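Local structure of glycerol dehydrogenase (6CSJ) at residues E67-I73 with V129-E133; L97-A102 with P123-V129; Q282-E286 with I336-F341; L322-E327 with P345-Y349. The protein probably catalyses the NAD-dependent oxidation of glycerol and related polyols, and in this double mutant has acquired D-lactate dehydrogenase activity. The protein carries 2 engineered substitutions. The contacts are given in a common frame with arbitrary orientation. Residues are numbered along the deposited sequence.

The chain first builds an alpha/beta half of the dinucleotide-binding kind and then an all-helical half, and each holds two of the contacts. Contact 1 closes a long loop from the start of helix 70-82 to the end of strand 127-131. Contact 2 is nested inside it, joining helix 94-106 to the beginning of the same strand; the two share Val129 and touch where Cys68 and Ile73 pack on residues of helix 94-106. Further along, contact 3 closes the loop from helix 271-285 to residues 336-341, and contact 4 the shorter one from helix 319-329 to the start of helix 345-365. These two cross, their segments alternating, and meet through Ile336 with Val348 and Leu285 with Leu347.

Contact 1: residues E67-I73 with V129-E133; sequences ECSKPEI and VIYKE
In the alpha/beta dinucleotide-binding half of the iron-containing alcohol dehydrogenase fold, hairpin strand 127-131 docks on the start of helix 70-82, which is preceded by an inverse gamma turn centred on Cys68. Cys68 (phi/psi -84/86) lets Ser69 N donate weakly to Glu67 O at 3.1 Å. Ser69, the N-cap, has a p rotamer whose OG accepts a weak bond from Glu72 N at 3.3 Å. Residues 129-131 are extended. In register, Ser69 faces Tyr131, with CA atoms 5.0 Å apart. The one hydrogen bond across is nearly linear, from Tyr131 N to Cys68 O at 2.8 Å. CA-H...O contacts flank it: Ile130 CA to Cys68 O at 3.5 Å and Ser69 CA to Tyr131 O at 3.2 Å. On the buried side, Ile130 CD1 lies 3.8 Å from Cys68 SG and 3.5 Å from Ile73 CD1. Glu67 OE2, 3.4 Å from Tyr131 CB, accepts weakly from Cys68 N at 3.2 Å and bridges to Lys95, which makes a cation-pi contact with Tyr131. Toward solvent, Pro71 CB comes within 3.6 Å of Glu133 OE2. Lys70 NZ hydrogen-bonds to Tyr106 OH and makes a salt bridge with Glu139. Helix 94-106 packs on Cys68 and Ile73, and strand 137-142 completes the hairpin beside Ile130.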
loop_
_atom_site.group_PDB
_atom_site.type_symbol
_atom_site.label_atom_id
_atom_site.label_comp_id
_atom_site.label_asym_id
_atom_site.label_seq_id
_atom_site.Cartn_x
_atom_site.Cartn_y
_atom_site.Cartn_z
ATOM N N GLU A 67 16.527 -4.967 -4.526
ATOM C CA GLU A 67 16.519 -4.129 -3.327
ATOM C C GLU A 67 16.505 -2.651 -3.676
ATOM O O GLU A 67 17.295 -2.206 -4.503
ATOM C CB GLU A 67 17.737 -4.429 -2.453
ATOM C CG GLU A 67 17.671 -3.795 -1.071
ATOM C CD GLU A 67 16.471 -4.287 -0.279
ATOM O OE1 GLU A 67 16.570 -5.371 0.322
ATOM O OE2 GLU A 67 15.436 -3.591 -0.271
ATOM N N CYS A 68 15.601 -1.900 -3.040
ATOM C CA CYS A 68 15.551 -0.451 -3.195
ATOM C C CYS A 68 16.554 0.133 -2.217
ATOM O O CYS A 68 16.211 0.479 -1.081
ATOM C CB CYS A 68 14.149 0.103 -2.930
ATOM S SG CYS A 68 14.006 1.897 -3.142
ATOM N N SER A 69 17.803 0.218 -2.674
ATOM C CA SER A 69 18.909 0.773 -1.897
ATOM C C SER A 69 19.519 1.956 -2.625
ATOM O O SER A 69 19.275 2.142 -3.816
ATOM C CB SER A 69 19.964 -0.307 -1.667
ATOM O OG SER A 69 20.565 -0.672 -2.898
ATOM N N LYS A 70 20.316 2.746 -1.908
ATOM C CA LYS A 70 21.010 3.896 -2.506
ATOM C C LYS A 70 22.018 3.507 -3.605
ATOM O O LYS A 70 22.056 4.164 -4.649
ATOM C CB LYS A 70 21.688 4.753 -1.430
ATOM C CG LYS A 70 20.710 5.440 -0.487
ATOM C CD LYS A 70 20.054 6.637 -1.154
ATOM C CE LYS A 70 19.166 7.359 -0.167
ATOM N NZ LYS A 70 19.014 8.819 -0.424
ATOM N N PRO A 71 22.830 2.443 -3.382
ATOM C CA PRO A 71 23.720 1.981 -4.465
ATOM C C PRO A 71 22.989 1.556 -5.736
ATOM O O PRO A 71 23.384 1.950 -6.839
ATOM C CB PRO A 71 24.451 0.789 -3.833
ATOM C CG PRO A 71 24.456 1.106 -2.374
ATOM C CD PRO A 71 23.141 1.771 -2.107
ATOM N N GLU A 72 21.925 0.771 -5.578
ATOM C CA GLU A 72 21.118 0.321 -6.718
ATOM C C GLU A 72 20.395 1.503 -7.396
ATOM O O GLU A 72 20.311 1.544 -8.621
ATOM C CB GLU A 72 20.157 -0.793 -6.284
ATOM C CG GLU A 72 19.267 -1.389 -7.380
ATOM C CD GLU A 72 20.004 -2.161 -8.475
ATOM O OE1 GLU A 72 21.231 -2.330 -8.405
ATOM O OE2 GLU A 72 19.332 -2.617 -9.427
ATOM N N ILE A 73 19.913 2.471 -6.619
ATOM C CA ILE A 73 19.323 3.694 -7.186
ATOM C C ILE A 73 20.353 4.508 -7.977
ATOM O O ILE A 73 20.049 4.988 -9.074
ATOM C CB ILE A 73 18.651 4.577 -6.096
ATOM C CG1 ILE A 73 17.397 3.885 -5.550
ATOM C CG2 ILE A 73 18.268 5.966 -6.637
ATOM C CD1 ILE A 73 16.965 4.374 -4.178
ATOM N N VAL A 129 10.556 3.870 0.108
ATOM C CA VAL A 129 11.135 3.282 1.310
ATOM C C VAL A 129 12.488 2.727 0.895
ATOM O O VAL A 129 12.557 1.834 0.051
ATOM C CB VAL A 129 10.232 2.183 1.917
ATOM C CG1 VAL A 129 10.825 1.673 3.223
ATOM C CG2 VAL A 129 8.818 2.710 2.151
ATOM N N ILE A 130 13.553 3.286 1.469
ATOM C CA ILE A 130 14.931 2.923 1.136
ATOM C C ILE A 130 15.488 1.961 2.177
ATOM O O ILE A 130 15.308 2.165 3.375
ATOM C CB ILE A 130 15.845 4.173 1.079
ATOM C CG1 ILE A 130 15.235 5.302 0.212
ATOM C CG2 ILE A 130 17.263 3.789 0.645
ATOM C CD1 ILE A 130 15.090 4.971 -1.257
ATOM N N TYR A 131 16.163 0.916 1.702
ATOM C CA TYR A 131 16.797 -0.095 2.550
ATOM C C TYR A 131 18.301 -0.096 2.320
ATOM O O TYR A 131 18.777 0.329 1.272
ATOM C CB TYR A 131 16.236 -1.479 2.218
ATOM C CG TYR A 131 14.753 -1.596 2.469
ATOM C CD1 TYR A 131 13.826 -1.110 1.538
ATOM C CD2 TYR A 131 14.268 -2.165 3.645
ATOM C CE1 TYR A 131 12.467 -1.194 1.774
ATOM C CE2 TYR A 131 12.903 -2.254 3.889
ATOM C CZ TYR A 131 12.018 -1.769 2.957
ATOM O OH TYR A 131 10.681 -1.863 3.202
ATOM N N LYS A 132 19.051 -0.566 3.308
ATOM C CA LYS A 132 20.461 -0.919 3.113
ATOM C C LYS A 132 20.527 -2.140 2.196
ATOM O O LYS A 132 19.538 -2.860 2.044
ATOM C CB LYS A 132 21.131 -1.244 4.447
ATOM C CG LYS A 132 21.281 -0.084 5.411
ATOM C CD LYS A 132 21.963 -0.518 6.707
ATOM C CE LYS A 132 22.859 0.587 7.325
ATOM N NZ LYS A 132 22.218 1.923 7.558
ATOM N N GLU A 133 21.699 -2.395 1.625
ATOM C CA GLU A 133 21.884 -3.527 0.703
ATOM C C GLU A 133 21.624 -4.882 1.364
ATOM O O GLU A 133 21.216 -5.819 0.685
ATOM C CB GLU A 133 23.286 -3.520 0.087
ATOM C CG GLU A 133 23.590 -2.293 -0.754
ATOM C CD GLU A 133 25.019 -2.260 -1.247
ATOM O OE1 GLU A 133 25.931 -2.025 -0.423
ATOM O OE2 GLU A 133 25.226 -2.441 -2.465
#

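Contact 2: residues L97-A102 with P123-V129; sequences LDTAKA and PTSALSV
Helix 97-102 crosses strand 127-129 at -122°, with the axes 7.4 Å apart at closest approach; Asp98 faces Ser128, their CA atoms 4.6 Å apart. Nearly every link is polar and buried. Asp98 (m rotamer) takes Val129 N on OD2 at 3.1 Å, almost in line, and a water that donates to this OD2 at 2.6 Å also donates to Val129 O at 2.9 Å. Its OD1 makes a salt bridge with Lys101 NZ at 3.4 Å, weak as a hydrogen bond. That lysine (m, t, chi3 -142° between wells, t) reaches into the bend of residues 123-127, which ends in an inverse gamma turn centred on Ala126 (Leu127 N to Ser125 O, 3.0 Å, weak). There NZ donates to Ser125 O at 3.0 Å, Leu127 O at 3.3 Å and, weakly, Pro123 O at 3.4 Å, with a further weak bond to Ala122 O. Ser128 OG (m) donates to Asp98 O at 3.0 Å, an acceptor that also receives Ala102 N at 2.9 Å. Apolar contact is limited to Leu97 CD1 on Pro123 CG at 4.0 Å. Asp98 and Lys101 belong to the GGGxxxDxxK sequence that marks the dinucleotide-binding domain of the iron-containing alcohol dehydrogenase family.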
loop_
_atom_site.group_PDB
_atom_site.type_symbol
_atom_site.label_atom_id
_atom_site.label_comp_id
_atom_site.label_asym_id
_atom_site.label_seq_id
_atom_site.Cartn_x
_atom_site.Cartn_y
_atom_site.Cartn_z
ATOM N N LEU A 97 8.924 -0.379 -7.618
ATOM C CA LEU A 97 8.176 0.863 -7.869
ATOM C C LEU A 97 8.842 2.036 -7.172
ATOM O O LEU A 97 9.028 3.088 -7.767
ATOM C CB LEU A 97 6.709 0.738 -7.404
ATOM C CG LEU A 97 5.868 -0.393 -8.020
ATOM C CD1 LEU A 97 4.435 -0.335 -7.535
ATOM C CD2 LEU A 97 5.918 -0.368 -9.543
ATOM N N ASP A 98 9.228 1.835 -5.917
ATOM C CA ASP A 98 9.932 2.870 -5.145
ATOM C C ASP A 98 11.291 3.240 -5.749
ATOM O O ASP A 98 11.675 4.420 -5.751
ATOM C CB ASP A 98 10.086 2.438 -3.670
ATOM C CG ASP A 98 8.748 2.449 -2.898
ATOM O OD1 ASP A 98 7.692 2.794 -3.479
ATOM O OD2 ASP A 98 8.776 2.121 -1.694
ATOM N N THR A 99 11.999 2.244 -6.273
ATOM C CA THR A 99 13.269 2.474 -6.969
ATOM C C THR A 99 13.056 3.382 -8.182
ATOM O O THR A 99 13.803 4.338 -8.381
ATOM C CB THR A 99 13.930 1.132 -7.371
ATOM O OG1 THR A 99 14.202 0.370 -6.196
ATOM C CG2 THR A 99 15.214 1.338 -8.139
ATOM N N ALA A 100 12.024 3.094 -8.968
ATOM C CA ALA A 100 11.677 3.934 -10.114
ATOM C C ALA A 100 11.327 5.374 -9.703
ATOM O O ALA A 100 11.710 6.323 -10.382
ATOM C CB ALA A 100 10.532 3.315 -10.897
ATOM N N LYS A 101 10.604 5.539 -8.605
ATOM C CA LYS A 101 10.233 6.879 -8.130
ATOM C C LYS A 101 11.477 7.671 -7.716
ATOM O O LYS A 101 11.614 8.849 -8.063
ATOM C CB LYS A 101 9.263 6.810 -6.947
ATOM C CG LYS A 101 7.907 6.166 -7.209
ATOM C CD LYS A 101 7.017 6.253 -5.983
ATOM C CE LYS A 101 6.178 5.005 -5.790
ATOM N NZ LYS A 101 5.415 5.038 -4.501
ATOM N N ALA A 102 12.366 7.011 -6.974
ATOM C CA ALA A 102 13.661 7.587 -6.579
ATOM C C ALA A 102 14.504 8.010 -7.796
ATOM O O ALA A 102 15.026 9.133 -7.831
ATOM C CB ALA A 102 14.443 6.605 -5.709
ATOM N N PRO A 123 1.683 2.426 -4.013
ATOM C CA PRO A 123 2.012 2.818 -5.389
ATOM C C PRO A 123 1.748 4.265 -5.786
ATOM O O PRO A 123 2.597 4.875 -6.444
ATOM C CB PRO A 123 1.156 1.884 -6.218
ATOM C CG PRO A 123 1.173 0.635 -5.424
ATOM C CD PRO A 123 1.041 1.093 -4.000
ATOM N N THR A 124 0.614 4.822 -5.377
ATOM C CA THR A 124 0.268 6.200 -5.739
ATOM C C THR A 124 1.020 7.258 -4.933
ATOM O O THR A 124 0.949 8.438 -5.280
ATOM C CB THR A 124 -1.237 6.474 -5.512
ATOM O OG1 THR A 124 -1.576 6.166 -4.143
ATOM C CG2 THR A 124 -2.082 5.635 -6.454
ATOM N N SER A 125 1.715 6.855 -3.862
ATOM C CA SER A 125 2.234 7.805 -2.876
ATOM C C SER A 125 3.581 8.427 -3.258
ATOM O O SER A 125 4.394 7.793 -3.939
ATOM C CB SER A 125 2.372 7.125 -1.515
ATOM O OG SER A 125 3.497 6.249 -1.500
ATOM N N ALA A 126 3.794 9.652 -2.775
ATOM C CA ALA A 126 5.036 10.403 -2.958
ATOM C C ALA A 126 6.091 9.949 -1.947
ATOM O O ALA A 126 6.540 10.737 -1.104
ATOM C CB ALA A 126 4.770 11.901 -2.795
ATOM N N LEU A 127 6.506 8.688 -2.035
ATOM C CA LEU A 127 7.313 8.066 -0.986
ATOM C C LEU A 127 8.073 6.867 -1.527
ATOM O O LEU A 127 7.482 6.003 -2.159
ATOM C CB LEU A 127 6.411 7.622 0.172
ATOM C CG LEU A 127 7.057 6.965 1.402
ATOM C CD1 LEU A 127 8.109 7.874 2.017
ATOM C CD2 LEU A 127 5.986 6.568 2.407
ATOM N N SER A 128 9.375 6.824 -1.262
ATOM C CA SER A 128 10.189 5.637 -1.517
ATOM C C SER A 128 10.754 5.145 -0.193
ATOM O O SER A 128 11.353 5.920 0.546
ATOM C CB SER A 128 11.334 5.952 -2.485
ATOM O OG SER A 128 10.848 6.467 -3.705
ATOM N N VAL A 129 10.556 3.870 0.108
ATOM C CA VAL A 129 11.135 3.282 1.310
ATOM C C VAL A 129 12.488 2.727 0.895
ATOM O O VAL A 129 12.557 1.834 0.051
ATOM C CB VAL A 129 10.232 2.183 1.917
ATOM C CG1 VAL A 129 10.825 1.673 3.223
ATOM C CG2 VAL A 129 8.818 2.710 2.151
HETATM O O HOH W 1 10.520 0.229 -1.288
#

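Contact 3: residues Q282-E286 with I336-F341; sequences QLILE and IYNMPF
Near its C-terminal end, helix 271-285 meets the loop that leads from a 3-10 segment, residues 336-338, toward helix 345-365. The backbones stand well apart, with CA atoms 9.1 Å apart for Gln282 and Ile336 and 8.0 Å for Glu286 and Met339, so side chains fill the gap. Gln282 comes first, its extended chain (chi1 and chi2 both t) bringing CD to 3.8 Å from Met339 SD. Its amide NE2 donates to Glu286 OE2 at 2.9 Å, four residues on, while OE1 accepts from Ala253 N. Leu285 (t, p) points at the loop, placing CD2 4.4 Å from Ile336 CD1 and 4.3 Å from Met339 CG, and CG 3.8 Å from Phe341 CE1. Glu286 follows, its CB 3.8 Å from Met339 CE and its CA 3.6 Å from Phe341 CZ; the carboxylate turns to Arg180. Met339, with all three chi angles m, folds between Gln282, Leu285 and Glu286, and Phe341 (chi1 p) lays its ring by the last two. Helix 252-259 completes the pocket, Ala252 touching Leu285, Ile336 and Met339. This ties the end of helix 271-285 to the connection between helices 319-329 and 345-365, within the helical half of the fold. No hydrogen bond spans the segments: the polar ends of Gln282 and Glu286 pair with each other and with neighbouring parts of the chain, leaving methionine, leucine, isoleucine and phenylalanine, with carbon atoms of Gln282 and Glu286, to make the join by van der Waals contact.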
loop_
_atom_site.group_PDB
_atom_site.type_symbol
_atom_site.label_atom_id
_atom_site.label_comp_id
_atom_site.label_asym_id
_atom_site.label_seq_id
_atom_site.Cartn_x
_atom_site.Cartn_y
_atom_site.Cartn_z
ATOM N N GLN A 282 -7.534 -0.242 16.471
ATOM C CA GLN A 282 -7.956 1.165 16.457
ATOM C C GLN A 282 -9.418 1.299 16.877
ATOM O O GLN A 282 -9.753 2.194 17.652
ATOM C CB GLN A 282 -7.739 1.868 15.114
ATOM C CG GLN A 282 -8.137 3.344 15.213
ATOM C CD GLN A 282 -7.831 4.174 13.991
ATOM O OE1 GLN A 282 -6.750 4.076 13.417
ATOM N NE2 GLN A 282 -8.776 5.035 13.607
ATOM N N LEU A 283 -10.273 0.406 16.388
ATOM C CA LEU A 283 -11.701 0.476 16.708
ATOM C C LEU A 283 -11.992 0.273 18.208
ATOM O O LEU A 283 -12.887 0.912 18.759
ATOM C CB LEU A 283 -12.505 -0.513 15.850
ATOM C CG LEU A 283 -12.492 -0.278 14.338
ATOM C CD1 LEU A 283 -13.256 -1.385 13.635
ATOM C CD2 LEU A 283 -13.068 1.070 13.966
ATOM N N ILE A 284 -11.229 -0.602 18.854
ATOM C CA ILE A 284 -11.290 -0.761 20.308
ATOM C C ILE A 284 -10.788 0.522 20.998
ATOM O O ILE A 284 -11.442 1.039 21.899
ATOM C CB ILE A 284 -10.449 -1.966 20.805
ATOM C CG1 ILE A 284 -10.885 -3.282 20.134
ATOM C CG2 ILE A 284 -10.538 -2.093 22.322
ATOM C CD1 ILE A 284 -12.341 -3.623 20.271
ATOM N N LEU A 285 -9.644 1.032 20.543
ATOM C CA LEU A 285 -9.027 2.235 21.108
ATOM C C LEU A 285 -9.979 3.441 21.100
ATOM O O LEU A 285 -10.148 4.108 22.119
ATOM C CB LEU A 285 -7.725 2.560 20.360
ATOM C CG LEU A 285 -6.916 3.795 20.784
ATOM C CD1 LEU A 285 -6.440 3.697 22.222
ATOM C CD2 LEU A 285 -5.746 3.978 19.829
ATOM N N GLU A 286 -10.604 3.704 19.955
ATOM C CA GLU A 286 -11.602 4.799 19.831
ATOM C C GLU A 286 -12.995 4.381 20.329
ATOM O O GLU A 286 -13.901 5.200 20.380
ATOM C CB GLU A 286 -11.672 5.373 18.394
ATOM C CG GLU A 286 -12.101 4.418 17.281
ATOM C CD GLU A 286 -12.229 5.129 15.914
ATOM O OE1 GLU A 286 -13.278 5.763 15.695
ATOM O OE2 GLU A 286 -11.330 5.050 15.036
ATOM N N ILE A 336 -0.115 7.431 15.498
ATOM C CA ILE A 336 -1.113 7.212 16.544
ATOM C C ILE A 336 -1.593 8.499 17.225
ATOM O O ILE A 336 -2.716 8.548 17.710
ATOM C CB ILE A 336 -0.610 6.204 17.606
ATOM C CG1 ILE A 336 -1.782 5.571 18.356
ATOM C CG2 ILE A 336 0.410 6.836 18.541
ATOM C CD1 ILE A 336 -1.475 4.176 18.870
ATOM N N TYR A 337 -0.759 9.535 17.234
ATOM C CA TYR A 337 -1.142 10.820 17.821
ATOM C C TYR A 337 -2.101 11.644 16.969
ATOM O O TYR A 337 -2.501 12.726 17.388
ATOM C CB TYR A 337 0.115 11.631 18.224
ATOM C CG TYR A 337 0.928 10.857 19.245
ATOM C CD1 TYR A 337 0.446 10.669 20.545
ATOM C CD2 TYR A 337 2.138 10.241 18.892
ATOM C CE1 TYR A 337 1.161 9.916 21.471
ATOM C CE2 TYR A 337 2.855 9.500 19.820
ATOM C CZ TYR A 337 2.359 9.338 21.101
ATOM O OH TYR A 337 3.048 8.596 22.007
ATOM N N ASN A 338 -2.478 11.141 15.786
ATOM C CA ASN A 338 -3.564 11.750 15.000
ATOM C C ASN A 338 -4.956 11.359 15.492
ATOM O O ASN A 338 -5.948 11.908 15.001
ATOM C CB ASN A 338 -3.434 11.416 13.512
ATOM C CG ASN A 338 -2.280 12.133 12.849
ATOM O OD1 ASN A 338 -1.855 13.213 13.282
ATOM N ND2 ASN A 338 -1.771 11.538 11.778
ATOM N N MET A 339 -5.041 10.419 16.440
ATOM C CA MET A 339 -6.307 10.145 17.128
ATOM C C MET A 339 -6.788 11.425 17.839
ATOM O O MET A 339 -5.964 12.185 18.350
ATOM C CB MET A 339 -6.141 9.008 18.139
ATOM C CG MET A 339 -5.783 7.637 17.555
ATOM S SD MET A 339 -6.830 7.028 16.220
ATOM C CE MET A 339 -8.365 6.675 17.096
ATOM N N PRO A 340 -8.110 11.683 17.864
ATOM C CA PRO A 340 -8.612 12.926 18.485
ATOM C C PRO A 340 -8.714 12.884 20.027
ATOM O O PRO A 340 -9.520 13.584 20.612
ATOM C CB PRO A 340 -9.990 13.090 17.830
ATOM C CG PRO A 340 -10.446 11.687 17.586
ATOM C CD PRO A 340 -9.213 10.858 17.327
ATOM N N PHE A 341 -7.897 12.064 20.676
ATOM C CA PHE A 341 -7.824 11.977 22.137
ATOM C C PHE A 341 -6.384 11.626 22.534
ATOM O O PHE A 341 -5.578 11.259 21.683
ATOM C CB PHE A 341 -8.824 10.938 22.694
ATOM C CG PHE A 341 -8.862 9.633 21.935
ATOM C CD1 PHE A 341 -7.959 8.606 22.216
ATOM C CD2 PHE A 341 -9.817 9.424 20.950
ATOM C CE1 PHE A 341 -8.005 7.404 21.525
ATOM C CE2 PHE A 341 -9.866 8.212 20.251
ATOM C CZ PHE A 341 -8.951 7.202 20.549
#

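Contact 4: residues L322-E327 with P345-Y349; sequences LRKVAE and PDLVY
Apolar packing and a close backbone approach form the centre of this crossing. The axes of helices 322-327 and 345-349 approach to 8.4 Å at a signed angle of 119°, and the backbones come nearest at Ala326 and Pro345, with CA atoms 5.1 Å apart. Ala326 has the small side chain that such closeness needs: its CB lies 3.4 Å from the backbone oxygen Pro345 O. The apolar pairs run from the same Ala326 CB to Tyr349 CB at 4.0 Å and Val348 CG1 at 4.2 Å. Leu322, one turn earlier, sets CB 3.5 Å from Tyr349 CE1, and at the other end Glu327 CG rests 4.3 Å from Pro345 CB. Both helices belong to the all-helical C-terminal half characteristic of iron-containing alcohol dehydrogenases. Pro345 opens the last long helix, 345-365, so the contact holds the first turns of that helix against helix 319-329, with Val348 also touching Ser329 and Ile336. The aromatic and charged interactions gather on the more exposed flank. Tyr349 (chi1 t) presents one ring face to the guanidinium of Arg323 (chi1 m, chi2 -91°, between wells), which stacks flat on it with centres 4.0 Å apart and planes at 12°; as a cation-pi pair, Arg323 CZ stands 4.0 Å from the Tyr349 ring centroid, 13° off its normal. The edge of the same guanidinium makes a salt bridge, Arg323 NH1 to Asp346 OD1 at 3.0 Å, while NH2 pairs with Glu319 on its own helix.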
loop_
_atom_site.group_PDB
_atom_site.type_symbol
_atom_site.label_atom_id
_atom_site.label_comp_id
_atom_site.label_asym_id
_atom_site.label_seq_id
_atom_site.Cartn_x
_atom_site.Cartn_y
_atom_site.Cartn_z
ATOM N N LEU A 322 4.241 -7.685 24.302
ATOM C CA LEU A 322 3.112 -6.835 23.915
ATOM C C LEU A 322 3.228 -5.405 24.433
ATOM O O LEU A 322 2.782 -4.485 23.759
ATOM C CB LEU A 322 1.781 -7.491 24.315
ATOM C CG LEU A 322 1.417 -8.705 23.448
ATOM C CD1 LEU A 322 0.289 -9.503 24.064
ATOM C CD2 LEU A 322 1.041 -8.270 22.046
ATOM N N ARG A 323 3.853 -5.213 25.599
ATOM C CA ARG A 323 4.207 -3.863 26.084
ATOM C C ARG A 323 5.150 -3.163 25.109
ATOM O O ARG A 323 4.986 -1.972 24.832
ATOM C CB ARG A 323 4.893 -3.904 27.458
ATOM C CG ARG A 323 4.040 -4.388 28.611
ATOM C CD ARG A 323 3.316 -3.281 29.332
ATOM N NE ARG A 323 2.249 -3.834 30.172
ATOM C CZ ARG A 323 1.150 -3.186 30.569
ATOM N NH1 ARG A 323 0.920 -1.914 30.216
ATOM N NH2 ARG A 323 0.264 -3.826 31.326
ATOM N N LYS A 324 6.151 -3.897 24.616
ATOM C CA LYS A 324 7.108 -3.338 23.651
ATOM C C LYS A 324 6.406 -2.941 22.346
ATOM O O LYS A 324 6.706 -1.875 21.778
ATOM C CB LYS A 324 8.259 -4.306 23.365
ATOM C CG LYS A 324 9.237 -4.528 24.509
ATOM C CD LYS A 324 10.150 -5.714 24.176
ATOM C CE LYS A 324 10.802 -6.368 25.405
ATOM N NZ LYS A 324 11.833 -5.459 25.968
ATOM N N VAL A 325 5.467 -3.782 21.896
ATOM C CA VAL A 325 4.624 -3.455 20.735
ATOM C C VAL A 325 3.903 -2.112 20.950
ATOM O O VAL A 325 3.925 -1.240 20.078
ATOM C CB VAL A 325 3.583 -4.566 20.435
ATOM C CG1 VAL A 325 2.592 -4.121 19.368
ATOM C CG2 VAL A 325 4.257 -5.865 19.998
ATOM N N ALA A 326 3.285 -1.959 22.117
ATOM C CA ALA A 326 2.579 -0.735 22.471
ATOM C C ALA A 326 3.500 0.477 22.572
ATOM O O ALA A 326 3.148 1.568 22.108
ATOM C CB ALA A 326 1.824 -0.929 23.783
ATOM N N GLU A 327 4.666 0.282 23.187
ATOM C CA GLU A 327 5.673 1.353 23.318
ATOM C C GLU A 327 6.168 1.813 21.955
ATOM O O GLU A 327 6.199 3.024 21.689
ATOM C CB GLU A 327 6.842 0.939 24.227
ATOM C CG GLU A 327 6.701 1.426 25.676
ATOM C CD GLU A 327 6.980 0.348 26.721
ATOM O OE1 GLU A 327 7.980 -0.397 26.574
ATOM O OE2 GLU A 327 6.190 0.254 27.690
ATOM N N PRO A 345 0.941 4.283 26.087
ATOM C CA PRO A 345 1.239 2.860 25.891
ATOM C C PRO A 345 0.281 1.889 26.595
ATOM O O PRO A 345 -0.078 0.863 26.009
ATOM C CB PRO A 345 2.670 2.731 26.421
ATOM C CG PRO A 345 3.270 4.082 26.211
ATOM C CD PRO A 345 2.169 5.074 26.304
ATOM N N ASP A 346 -0.138 2.216 27.816
ATOM C CA ASP A 346 -1.146 1.416 28.547
ATOM C C ASP A 346 -2.448 1.290 27.775
ATOM O O ASP A 346 -3.028 0.224 27.718
ATOM C CB ASP A 346 -1.465 2.031 29.925
ATOM C CG ASP A 346 -0.422 1.726 30.977
ATOM O OD1 ASP A 346 0.581 1.047 30.686
ATOM O OD2 ASP A 346 -0.605 2.179 32.120
ATOM N N LEU A 347 -2.893 2.401 27.195
ATOM C CA LEU A 347 -4.149 2.462 26.443
ATOM C C LEU A 347 -4.051 1.642 25.144
ATOM O O LEU A 347 -4.995 0.924 24.782
ATOM C CB LEU A 347 -4.503 3.918 26.149
ATOM C CG LEU A 347 -5.952 4.359 25.955
ATOM C CD1 LEU A 347 -6.892 3.973 27.094
ATOM C CD2 LEU A 347 -5.952 5.889 25.810
ATOM N N VAL A 348 -2.897 1.728 24.477
ATOM C CA VAL A 348 -2.638 0.965 23.249
ATOM C C VAL A 348 -2.454 -0.537 23.548
ATOM O O VAL A 348 -2.956 -1.382 22.801
ATOM C CB VAL A 348 -1.434 1.530 22.463
ATOM C CG1 VAL A 348 -1.119 0.672 21.232
ATOM C CG2 VAL A 348 -1.713 2.974 22.060
ATOM N N TYR A 349 -1.749 -0.863 24.632
ATOM C CA TYR A 349 -1.683 -2.239 25.135
ATOM C C TYR A 349 -3.090 -2.817 25.345
ATOM O O TYR A 349 -3.390 -3.943 24.898
ATOM C CB TYR A 349 -0.896 -2.299 26.444
ATOM C CG TYR A 349 -0.751 -3.701 27.006
ATOM C CD1 TYR A 349 0.233 -4.563 26.544
ATOM C CD2 TYR A 349 -1.601 -4.155 28.010
ATOM C CE1 TYR A 349 0.359 -5.843 27.054
ATOM C CE2 TYR A 349 -1.481 -5.433 28.528
ATOM C CZ TYR A 349 -0.499 -6.274 28.052
ATOM O OH TYR A 349 -0.402 -7.542 28.561
#